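Local coordinates for Lin0012 protein (Listeria innocua, PDB 3K17) that probably phosphorylates phosphomevalonate at the expense of ATP, as a GHMP-family kinase of the mevalonate route to isopentenyl diphosphate, at residues A[6-11]-A[38-43]; A[51-56]-A[101-106]. All blocks are in the same frame, centred on the assembly; numbering follows the deposited sequence.

Contact 1: residues A[6-11]-A[38-43]; sequences KLQVKI and YITLTL
Leu7, Val9 and Ile11 pair with Leu43, Leu41 and Ile39 in an antiparallel ladder between strands 7-18 and 37-45, inside the larger, mixed sheet of a GHMP-kinase fold, with strand 355-357 on the other side of residues 8-10. Each is a hydrogen-bonded pair, and six N-H···O=C bonds result; Leu7 N to Leu43 O, at 2.8 Å, is almost straight (177° at the hydrogen). The non-hydrogen-bonded pairs Gln8-Thr42 and Lys10-Thr40 alternate with them.

The leucines, isoleucines and valine all point to one face, where Ile11 lies on Ala126 and Asn129 of helix 119-135, Ile39 on Ala122 and Leu41 on Ala130. Branched aliphatic residues suit this buried side: they fill space without polar atoms to satisfy. Leu7 and Leu43, and likewise Val9 and Leu41, meet at their roots, Leu7 CB lying 4.3 Å from Leu43 CB.

The other face carries Gln8, Lys10 and Thr42, all partly exposed, and the buried Thr40. The Gln8 side chain crosses that of Thr40 obliquely, CG lying 3.8 Å from Thr40 CG2. Tyr38 sets its ring obliquely beside Ile11, CD1 3.3 Å from Ile11 C, and its OH is hydrogen-bonded to Arg353 N. Lys10 runs beside Thr40, and bends at chi3 and chi4 bring its NZ to donate a hydrogen bond to Thr40 OG1 at 3.0 Å.

Contact 2: residues A[51-56]-A[101-106]; sequences LWIPHY and MVIETE
Two backbone hydrogen bonds join Trp52 to strand 99-105. Trp52 N gives its hydrogen to Met101 O at 2.9 Å, and Trp52 O receives that of Ile103 N, also at 2.9 Å, so one residue bonds to both neighbours of Val102, as parallel pairing requires. The second donor stands 30° out of the carbonyl plane. Leu51 CA adds a CA-H···O contact to Met101 O.

Trp52 and Val102 lie side by side, pointing the same way. CG2 of Val102 sits 3.8 Å from Trp52 CD1 and makes an off-centre CH-pi contact with the five-membered ring, while Met101 O lies at the ring's edge, near its plane. The indole NE1 is hydrogen-bonded to Glu50 OE1, which would help fix the ring's rotation, and a broad, partly polar side chain suits this partly exposed place.

Strand 50-52 and strand 99-105 form the parallel pair of the mixed sheet, with helix 76-91 in the connection between them: a beta-alpha-beta crossover. That helix covers the apolar face, where Leu51 CD1 reaches Met101 CB at 4.2 Å and Leu51 and the selenomethionine Met101 both touch Ile82.

Beyond the paired residues side chains take over, mostly apolar. Ile53 CG2 meets Ile103 CD1 at 4.1 Å, the two side chains lying alongside. Pro54, which has no N-H to offer the sheet, takes the second position of the type I turn Ile53-Tyr56, where its restricted phi suits, and sets its CD 3.3 Å from Ile103 O. Its ring crosses the Thr105 side chain, CG lying 3.8 Å from Thr105 CG2.

Strands 37-45 and 99-105 are neighbours in one sheet, so contact 1 and contact 2 adjoin, with centres about 10 Å apart. Thr40 O and Glu104 N probably form a hydrogen bond between them, as do Tyr38 N and Glu106 OE1, and Ile103 packs against Ile39 and Leu41 to make the apolar face continuous. Both contacts are partly buried, with one face inward and the other toward the surface. Helix 119-135 covers the inward side of contact 1, helix 76-91 that of contact 2. Contact 1 is a long antiparallel ladder rich in backbone bonds; contact 2 is a short parallel pairing that gives way to side-chain packing by Ile53 and Pro54 before the chain turns off at His55.

Contact 1: residues A[6-11]-A[38-43]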
ATOM      1  N   LYS A   6       5.561 -42.562  17.418  1.00 47.34           N
ATOM      2  CA  LYS A   6       5.154 -41.579  16.430  1.00 43.54           C
ATOM      3  C   LYS A   6       4.103 -42.178  15.509  1.00 40.76           C
ATOM      4  O   LYS A   6       4.024 -43.394  15.352  1.00 41.29           O
ATOM      5  CB  LYS A   6       6.357 -41.126  15.601  1.00 43.78           C
ATOM      6  CG  LYS A   6       7.448 -40.438  16.402  1.00 45.43           C
ATOM      7  CD  LYS A   6       8.507 -39.863  15.479  1.00 47.78           C
ATOM      8  CE  LYS A   6       9.671 -39.259  16.254  1.00 49.48           C
ATOM      9  NZ  LYS A   6      10.443 -40.295  16.996  1.00 50.60           N
ATOM     10  N   LEU A   7       3.292 -41.318  14.907  1.00 37.14           N
ATOM     11  CA  LEU A   7       2.258 -41.753  13.981  1.00 33.09           C
ATOM     12  C   LEU A   7       2.765 -41.493  12.565  1.00 32.58           C
ATOM     13  O   LEU A   7       3.150 -40.368  12.234  1.00 31.28           O
ATOM     14  CB  LEU A   7       0.972 -40.965  14.235  1.00 32.35           C
ATOM     15  CG  LEU A   7      -0.155 -41.056  13.205  1.00 33.18           C
ATOM     16  CD1 LEU A   7      -0.604 -42.499  13.037  1.00 32.52           C
ATOM     17  CD2 LEU A   7      -1.316 -40.180  13.665  1.00 34.55           C
ATOM     18  N   GLN A   8       2.786 -42.529  11.733  1.00 30.09           N
ATOM     19  CA  GLN A   8       3.255 -42.372  10.359  1.00 30.15           C
ATOM     20  C   GLN A   8       2.117 -42.558   9.368  1.00 26.98           C
ATOM     21  O   GLN A   8       1.434 -43.584   9.382  1.00 26.93           O
ATOM     22  CB  GLN A   8       4.358 -43.383  10.031  1.00 32.84           C
ATOM     23  CG  GLN A   8       4.983 -43.161   8.653  1.00 36.70           C
ATOM     24  CD  GLN A   8       5.725 -44.377   8.122  1.00 39.13           C
ATOM     25  OE1 GLN A   8       5.118 -45.398   7.795  1.00 43.00           O
ATOM     26  NE2 GLN A   8       7.043 -44.271   8.033  1.00 39.43           N
ATOM     27  N   VAL A   9       1.913 -41.564   8.512  1.00 23.46           N
ATOM     28  CA  VAL A   9       0.861 -41.625   7.498  1.00 20.28           C
ATOM     29  C   VAL A   9       1.483 -41.555   6.105  1.00 20.16           C
ATOM     30  O   VAL A   9       2.241 -40.635   5.797  1.00 19.70           O
ATOM     31  CB  VAL A   9      -0.141 -40.456   7.653  1.00 21.58           C
ATOM     32  CG1 VAL A   9      -1.113 -40.439   6.473  1.00 20.92           C
ATOM     33  CG2 VAL A   9      -0.907 -40.591   8.976  1.00 21.25           C
ATOM     34  N   LYS A  10       1.176 -42.538   5.271  1.00 19.39           N
ATOM     35  CA  LYS A  10       1.695 -42.560   3.915  1.00 19.89           C
ATOM     36  C   LYS A  10       0.534 -42.462   2.950  1.00 18.29           C
ATOM     37  O   LYS A  10      -0.339 -43.332   2.920  1.00 19.24           O
ATOM     38  CB  LYS A  10       2.488 -43.840   3.641  1.00 22.57           C
ATOM     39  CG  LYS A  10       3.654 -44.050   4.588  1.00 28.16           C
ATOM     40  CD  LYS A  10       4.434 -45.314   4.250  1.00 32.25           C
ATOM     41  CE  LYS A  10       5.651 -45.004   3.403  1.00 35.84           C
ATOM     42  NZ  LYS A  10       6.624 -44.142   4.147  1.00 37.45           N
ATOM     43  N   ILE A  11       0.535 -41.385   2.170  1.00 16.13           N
ATOM     44  CA  ILE A  11      -0.500 -41.129   1.184  1.00 14.51           C
ATOM     45  C   ILE A  11       0.094 -41.320  -0.200  1.00 16.76           C
ATOM     46  O   ILE A  11       1.125 -40.714  -0.556  1.00 14.58           O
ATOM     47  CB  ILE A  11      -1.047 -39.687   1.303  1.00 13.83           C
ATOM     48  CG1 ILE A  11      -1.548 -39.435   2.728  1.00 14.51           C
ATOM     49  CG2 ILE A  11      -2.167 -39.472   0.306  1.00 13.35           C
ATOM     50  CD1 ILE A  11      -2.583 -40.467   3.231  1.00 13.79           C
ATOM     51  N   TYR A  38       4.836 -42.164  -2.413  1.00 15.98           N
ATOM     52  CA  TYR A  38       4.139 -41.501  -1.330  1.00 15.85           C
ATOM     53  C   TYR A  38       4.649 -40.202  -0.736  1.00 16.50           C
ATOM     54  O   TYR A  38       5.815 -39.817  -0.861  1.00 14.04           O
ATOM     55  CB  TYR A  38       4.022 -42.493  -0.164  1.00 16.85           C
ATOM     56  CG  TYR A  38       3.381 -43.814  -0.530  1.00 17.93           C
ATOM     57  CD1 TYR A  38       2.030 -44.042  -0.271  1.00 17.03           C
ATOM     58  CD2 TYR A  38       4.107 -44.806  -1.197  1.00 18.06           C
ATOM     59  CE1 TYR A  38       1.412 -45.208  -0.661  1.00 16.63           C
ATOM     60  CE2 TYR A  38       3.491 -45.995  -1.604  1.00 19.91           C
ATOM     61  CZ  TYR A  38       2.138 -46.181  -1.328  1.00 18.84           C
ATOM     62  OH  TYR A  38       1.493 -47.328  -1.713  1.00 18.25           O
ATOM     63  N   ILE A  39       3.715 -39.547  -0.064  1.00 15.63           N
ATOM     64  CA  ILE A  39       3.998 -38.371   0.714  1.00 18.06           C
ATOM     65  C   ILE A  39       3.911 -39.041   2.085  1.00 18.44           C
ATOM     66  O   ILE A  39       3.008 -39.858   2.321  1.00 19.08           O
ATOM     67  CB  ILE A  39       2.902 -37.294   0.554  1.00 19.99           C
ATOM     68  CG1 ILE A  39       3.309 -36.340  -0.582  1.00 20.97           C
ATOM     69  CG2 ILE A  39       2.697 -36.554   1.878  1.00 16.10           C
ATOM     70  CD1 ILE A  39       2.331 -35.240  -0.865  1.00 28.76           C
ATOM     71  N   THR A  40       4.864 -38.751   2.965  1.00 18.15           N
ATOM     72  CA  THR A  40       4.864 -39.346   4.299  1.00 18.19           C
ATOM     73  C   THR A  40       4.767 -38.257   5.355  1.00 18.26           C
ATOM     74  O   THR A  40       5.587 -37.343   5.388  1.00 19.89           O
ATOM     75  CB  THR A  40       6.155 -40.156   4.549  1.00 18.70           C
ATOM     76  OG1 THR A  40       6.257 -41.198   3.576  1.00 21.32           O
ATOM     77  CG2 THR A  40       6.143 -40.777   5.941  1.00 20.78           C
ATOM     78  N   LEU A  41       3.754 -38.346   6.208  1.00 17.68           N
ATOM     79  CA  LEU A  41       3.581 -37.366   7.273  1.00 17.79           C
ATOM     80  C   LEU A  41       3.781 -38.072   8.619  1.00 19.79           C
ATOM     81  O   LEU A  41       3.046 -39.003   8.957  1.00 17.64           O
ATOM     82  CB  LEU A  41       2.179 -36.737   7.194  1.00 14.36           C
ATOM     83  CG  LEU A  41       1.966 -35.494   8.064  1.00 17.82           C
ATOM     84  CD1 LEU A  41       0.754 -34.723   7.587  1.00 14.06           C
ATOM     85  CD2 LEU A  41       1.812 -35.898   9.534  1.00 17.98           C
ATOM     86  N   THR A  42       4.793 -37.639   9.369  1.00 20.53           N
ATOM     87  CA  THR A  42       5.082 -38.221  10.679  1.00 21.23           C
ATOM     88  C   THR A  42       4.617 -37.240  11.757  1.00 22.12           C
ATOM     89  O   THR A  42       5.030 -36.074  11.774  1.00 22.16           O
ATOM     90  CB  THR A  42       6.592 -38.517  10.817  1.00 23.86           C
ATOM     91  OG1 THR A  42       6.998 -39.389   9.753  1.00 21.98           O
ATOM     92  CG2 THR A  42       6.895 -39.195  12.152  1.00 23.73           C
ATOM     93  N   LEU A  43       3.740 -37.710  12.638  1.00 20.49           N
ATOM     94  CA  LEU A  43       3.185 -36.874  13.699  1.00 21.51           C
ATOM     95  C   LEU A  43       3.534 -37.378  15.089  1.00 24.24           C
ATOM     96  O   LEU A  43       3.553 -38.581  15.339  1.00 26.31           O
ATOM     97  CB  LEU A  43       1.660 -36.791  13.557  1.00 17.72           C
ATOM     98  CG  LEU A  43       0.845 -36.090  14.654  1.00 19.59           C
ATOM     99  CD1 LEU A  43      -0.498 -35.683  14.092  1.00 19.91           C
ATOM    100  CD2 LEU A  43       0.656 -37.012  15.871  1.00 20.81           C
TER

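Contact 2: residues A[51-56]-A[101-106]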
ATOM      1  N   LEU A  51       5.063 -27.592  12.076  1.00 17.80           N
ATOM      2  CA  LEU A  51       4.804 -28.173  10.764  1.00 17.95           C
ATOM      3  C   LEU A  51       6.037 -27.970   9.900  1.00 17.94           C
ATOM      4  O   LEU A  51       6.557 -26.857   9.800  1.00 13.64           O
ATOM      5  CB  LEU A  51       3.600 -27.512  10.077  1.00 14.94           C
ATOM      6  CG  LEU A  51       3.395 -27.939   8.617  1.00 16.07           C
ATOM      7  CD1 LEU A  51       3.131 -29.452   8.537  1.00 13.42           C
ATOM      8  CD2 LEU A  51       2.238 -27.156   8.008  1.00 13.77           C
ATOM      9  N   TRP A  52       6.495 -29.056   9.288  1.00 17.17           N
ATOM     10  CA  TRP A  52       7.645 -29.026   8.397  1.00 18.56           C
ATOM     11  C   TRP A  52       7.178 -29.588   7.060  1.00 19.05           C
ATOM     12  O   TRP A  52       6.517 -30.631   7.029  1.00 16.62           O
ATOM     13  CB  TRP A  52       8.772 -29.939   8.897  1.00 17.73           C
ATOM     14  CG  TRP A  52       9.301 -29.653  10.259  1.00 20.46           C
ATOM     15  CD1 TRP A  52       8.631 -29.761  11.444  1.00 20.03           C
ATOM     16  CD2 TRP A  52      10.646 -29.283  10.589  1.00 23.43           C
ATOM     17  NE1 TRP A  52       9.479 -29.489  12.494  1.00 22.78           N
ATOM     18  CE2 TRP A  52      10.721 -29.193  11.997  1.00 25.26           C
ATOM     19  CE3 TRP A  52      11.795 -29.023   9.831  1.00 23.25           C
ATOM     20  CZ2 TRP A  52      11.905 -28.851  12.665  1.00 25.78           C
ATOM     21  CZ3 TRP A  52      12.973 -28.684  10.496  1.00 28.49           C
ATOM     22  CH2 TRP A  52      13.015 -28.602  11.899  1.00 27.10           C
ATOM     23  N   ILE A  53       7.498 -28.903   5.968  1.00 15.41           N
ATOM     24  CA  ILE A  53       7.144 -29.412   4.646  1.00 16.94           C
ATOM     25  C   ILE A  53       8.395 -29.363   3.785  1.00 18.42           C
ATOM     26  O   ILE A  53       9.330 -28.609   4.077  1.00 19.02           O
ATOM     27  CB  ILE A  53       5.993 -28.623   3.985  1.00 16.55           C
ATOM     28  CG1 ILE A  53       6.375 -27.151   3.776  1.00 15.01           C
ATOM     29  CG2 ILE A  53       4.753 -28.736   4.846  1.00 11.67           C
ATOM     30  CD1 ILE A  53       5.378 -26.410   2.911  1.00 14.79           C
ATOM     31  N   PRO A  54       8.438 -30.172   2.716  1.00 19.29           N
ATOM     32  CA  PRO A  54       9.606 -30.209   1.834  1.00 19.24           C
ATOM     33  C   PRO A  54      10.106 -28.878   1.307  1.00 19.82           C
ATOM     34  O   PRO A  54      11.310 -28.650   1.244  1.00 17.96           O
ATOM     35  CB  PRO A  54       9.160 -31.137   0.702  1.00 21.07           C
ATOM     36  CG  PRO A  54       8.152 -32.040   1.379  1.00 17.67           C
ATOM     37  CD  PRO A  54       7.374 -31.059   2.212  1.00 18.66           C
ATOM     38  N   HIS A  55       9.199 -27.993   0.928  1.00 22.49           N
ATOM     39  CA  HIS A  55       9.637 -26.725   0.369  1.00 24.63           C
ATOM     40  C   HIS A  55      10.466 -25.838   1.304  1.00 26.15           C
ATOM     41  O   HIS A  55      11.373 -25.141   0.851  1.00 24.05           O
ATOM     42  CB  HIS A  55       8.441 -25.932  -0.156  1.00 29.17           C
ATOM     43  CG  HIS A  55       8.830 -24.741  -0.976  1.00 32.35           C
ATOM     44  ND1 HIS A  55       9.285 -23.565  -0.417  1.00 36.53           N
ATOM     45  CD2 HIS A  55       8.884 -24.563  -2.318  1.00 33.65           C
ATOM     46  CE1 HIS A  55       9.602 -22.716  -1.378  1.00 36.48           C
ATOM     47  NE2 HIS A  55       9.369 -23.298  -2.541  1.00 36.91           N
ATOM     48  N   TYR A  56      10.178 -25.869   2.601  1.00 24.60           N
ATOM     49  CA  TYR A  56      10.912 -25.016   3.534  1.00 24.35           C
ATOM     50  C   TYR A  56      11.895 -25.759   4.427  1.00 23.24           C
ATOM     51  O   TYR A  56      11.658 -26.897   4.817  1.00 21.81           O
ATOM     52  CB  TYR A  56       9.923 -24.239   4.398  1.00 24.02           C
ATOM     53  CG  TYR A  56       9.066 -23.278   3.611  1.00 23.86           C
ATOM     54  CD1 TYR A  56       9.592 -22.082   3.124  1.00 23.97           C
ATOM     55  CD2 TYR A  56       7.728 -23.570   3.343  1.00 22.80           C
ATOM     56  CE1 TYR A  56       8.811 -21.200   2.392  1.00 24.73           C
ATOM     57  CE2 TYR A  56       6.937 -22.698   2.617  1.00 24.77           C
ATOM     58  CZ  TYR A  56       7.481 -21.513   2.144  1.00 26.31           C
ATOM     59  OH  TYR A  56       6.690 -20.638   1.441  1.00 25.69           O
HETATM   60  N   MSE A 101       4.516 -32.159  13.117  1.00 17.79           N
HETATM   61  CA  MSE A 101       4.234 -32.906  11.895  1.00 19.62           C
HETATM   62  C   MSE A 101       5.303 -32.627  10.852  1.00 18.65           C
HETATM   63  O   MSE A 101       5.609 -31.466  10.557  1.00 16.06           O
HETATM   64  CB  MSE A 101       2.860 -32.522  11.335  1.00 20.16           C
HETATM   65  CG  MSE A 101       1.673 -32.976  12.192  1.00 21.69           C
HETATM   66 SE   MSE A 101      -0.031 -32.489  11.390  1.00 33.30          SE
HETATM   67  CE  MSE A 101      -0.180 -30.692  12.100  1.00 21.32           C
ATOM     68  N   VAL A 102       5.860 -33.699  10.299  1.00 17.46           N
ATOM     69  CA  VAL A 102       6.906 -33.601   9.291  1.00 19.74           C
ATOM     70  C   VAL A 102       6.482 -34.303   8.012  1.00 20.23           C
ATOM     71  O   VAL A 102       6.219 -35.508   8.013  1.00 20.05           O
ATOM     72  CB  VAL A 102       8.217 -34.249   9.784  1.00 21.84           C
ATOM     73  CG1 VAL A 102       9.259 -34.230   8.670  1.00 20.62           C
ATOM     74  CG2 VAL A 102       8.731 -33.508  11.017  1.00 19.83           C
ATOM     75  N   ILE A 103       6.416 -33.547   6.922  1.00 18.17           N
ATOM     76  CA  ILE A 103       6.029 -34.109   5.639  1.00 16.76           C
ATOM     77  C   ILE A 103       7.224 -34.308   4.717  1.00 19.81           C
ATOM     78  O   ILE A 103       8.026 -33.389   4.514  1.00 20.21           O
ATOM     79  CB  ILE A 103       4.998 -33.207   4.931  1.00 17.52           C
ATOM     80  CG1 ILE A 103       3.727 -33.111   5.783  1.00 17.80           C
ATOM     81  CG2 ILE A 103       4.693 -33.756   3.529  1.00 16.72           C
ATOM     82  CD1 ILE A 103       2.620 -32.264   5.170  1.00 16.59           C
ATOM     83  N   GLU A 104       7.340 -35.515   4.172  1.00 18.18           N
ATOM     84  CA  GLU A 104       8.407 -35.857   3.236  1.00 20.27           C
ATOM     85  C   GLU A 104       7.707 -36.288   1.955  1.00 18.21           C
ATOM     86  O   GLU A 104       6.533 -36.654   1.992  1.00 17.88           O
ATOM     87  CB  GLU A 104       9.247 -37.025   3.760  1.00 20.53           C
ATOM     88  CG  GLU A 104       9.972 -36.772   5.071  1.00 27.27           C
ATOM     89  CD  GLU A 104      10.515 -38.065   5.678  1.00 32.72           C
ATOM     90  OE1 GLU A 104       9.704 -38.929   6.102  1.00 30.38           O
ATOM     91  OE2 GLU A 104      11.754 -38.223   5.718  1.00 34.67           O
ATOM     92  N   THR A 105       8.420 -36.275   0.833  1.00 17.92           N
ATOM     93  CA  THR A 105       7.804 -36.671  -0.431  1.00 18.48           C
ATOM     94  C   THR A 105       8.658 -37.542  -1.351  1.00 18.19           C
ATOM     95  O   THR A 105       9.885 -37.462  -1.339  1.00 17.83           O
ATOM     96  CB  THR A 105       7.374 -35.433  -1.237  1.00 18.62           C
ATOM     97  OG1 THR A 105       6.843 -35.846  -2.501  1.00 17.93           O
ATOM     98  CG2 THR A 105       8.576 -34.503  -1.469  1.00 16.79           C
ATOM     99  N   GLU A 106       7.979 -38.363  -2.152  1.00 17.06           N
ATOM    100  CA  GLU A 106       8.611 -39.234  -3.140  1.00 17.06           C
ATOM    101  C   GLU A 106       7.921 -38.899  -4.458  1.00 16.13           C
ATOM    102  O   GLU A 106       8.100 -39.588  -5.460  1.00 17.75           O
ATOM    103  CB  GLU A 106       8.357 -40.721  -2.839  1.00 19.14           C
ATOM    104  CG  GLU A 106       8.601 -41.174  -1.405  1.00 25.46           C
ATOM    105  CD  GLU A 106       8.353 -42.684  -1.220  1.00 28.67           C
ATOM    106  OE1 GLU A 106       7.405 -43.229  -1.836  1.00 24.71           O
ATOM    107  OE2 GLU A 106       9.101 -43.319  -0.451  1.00 28.05           O
TER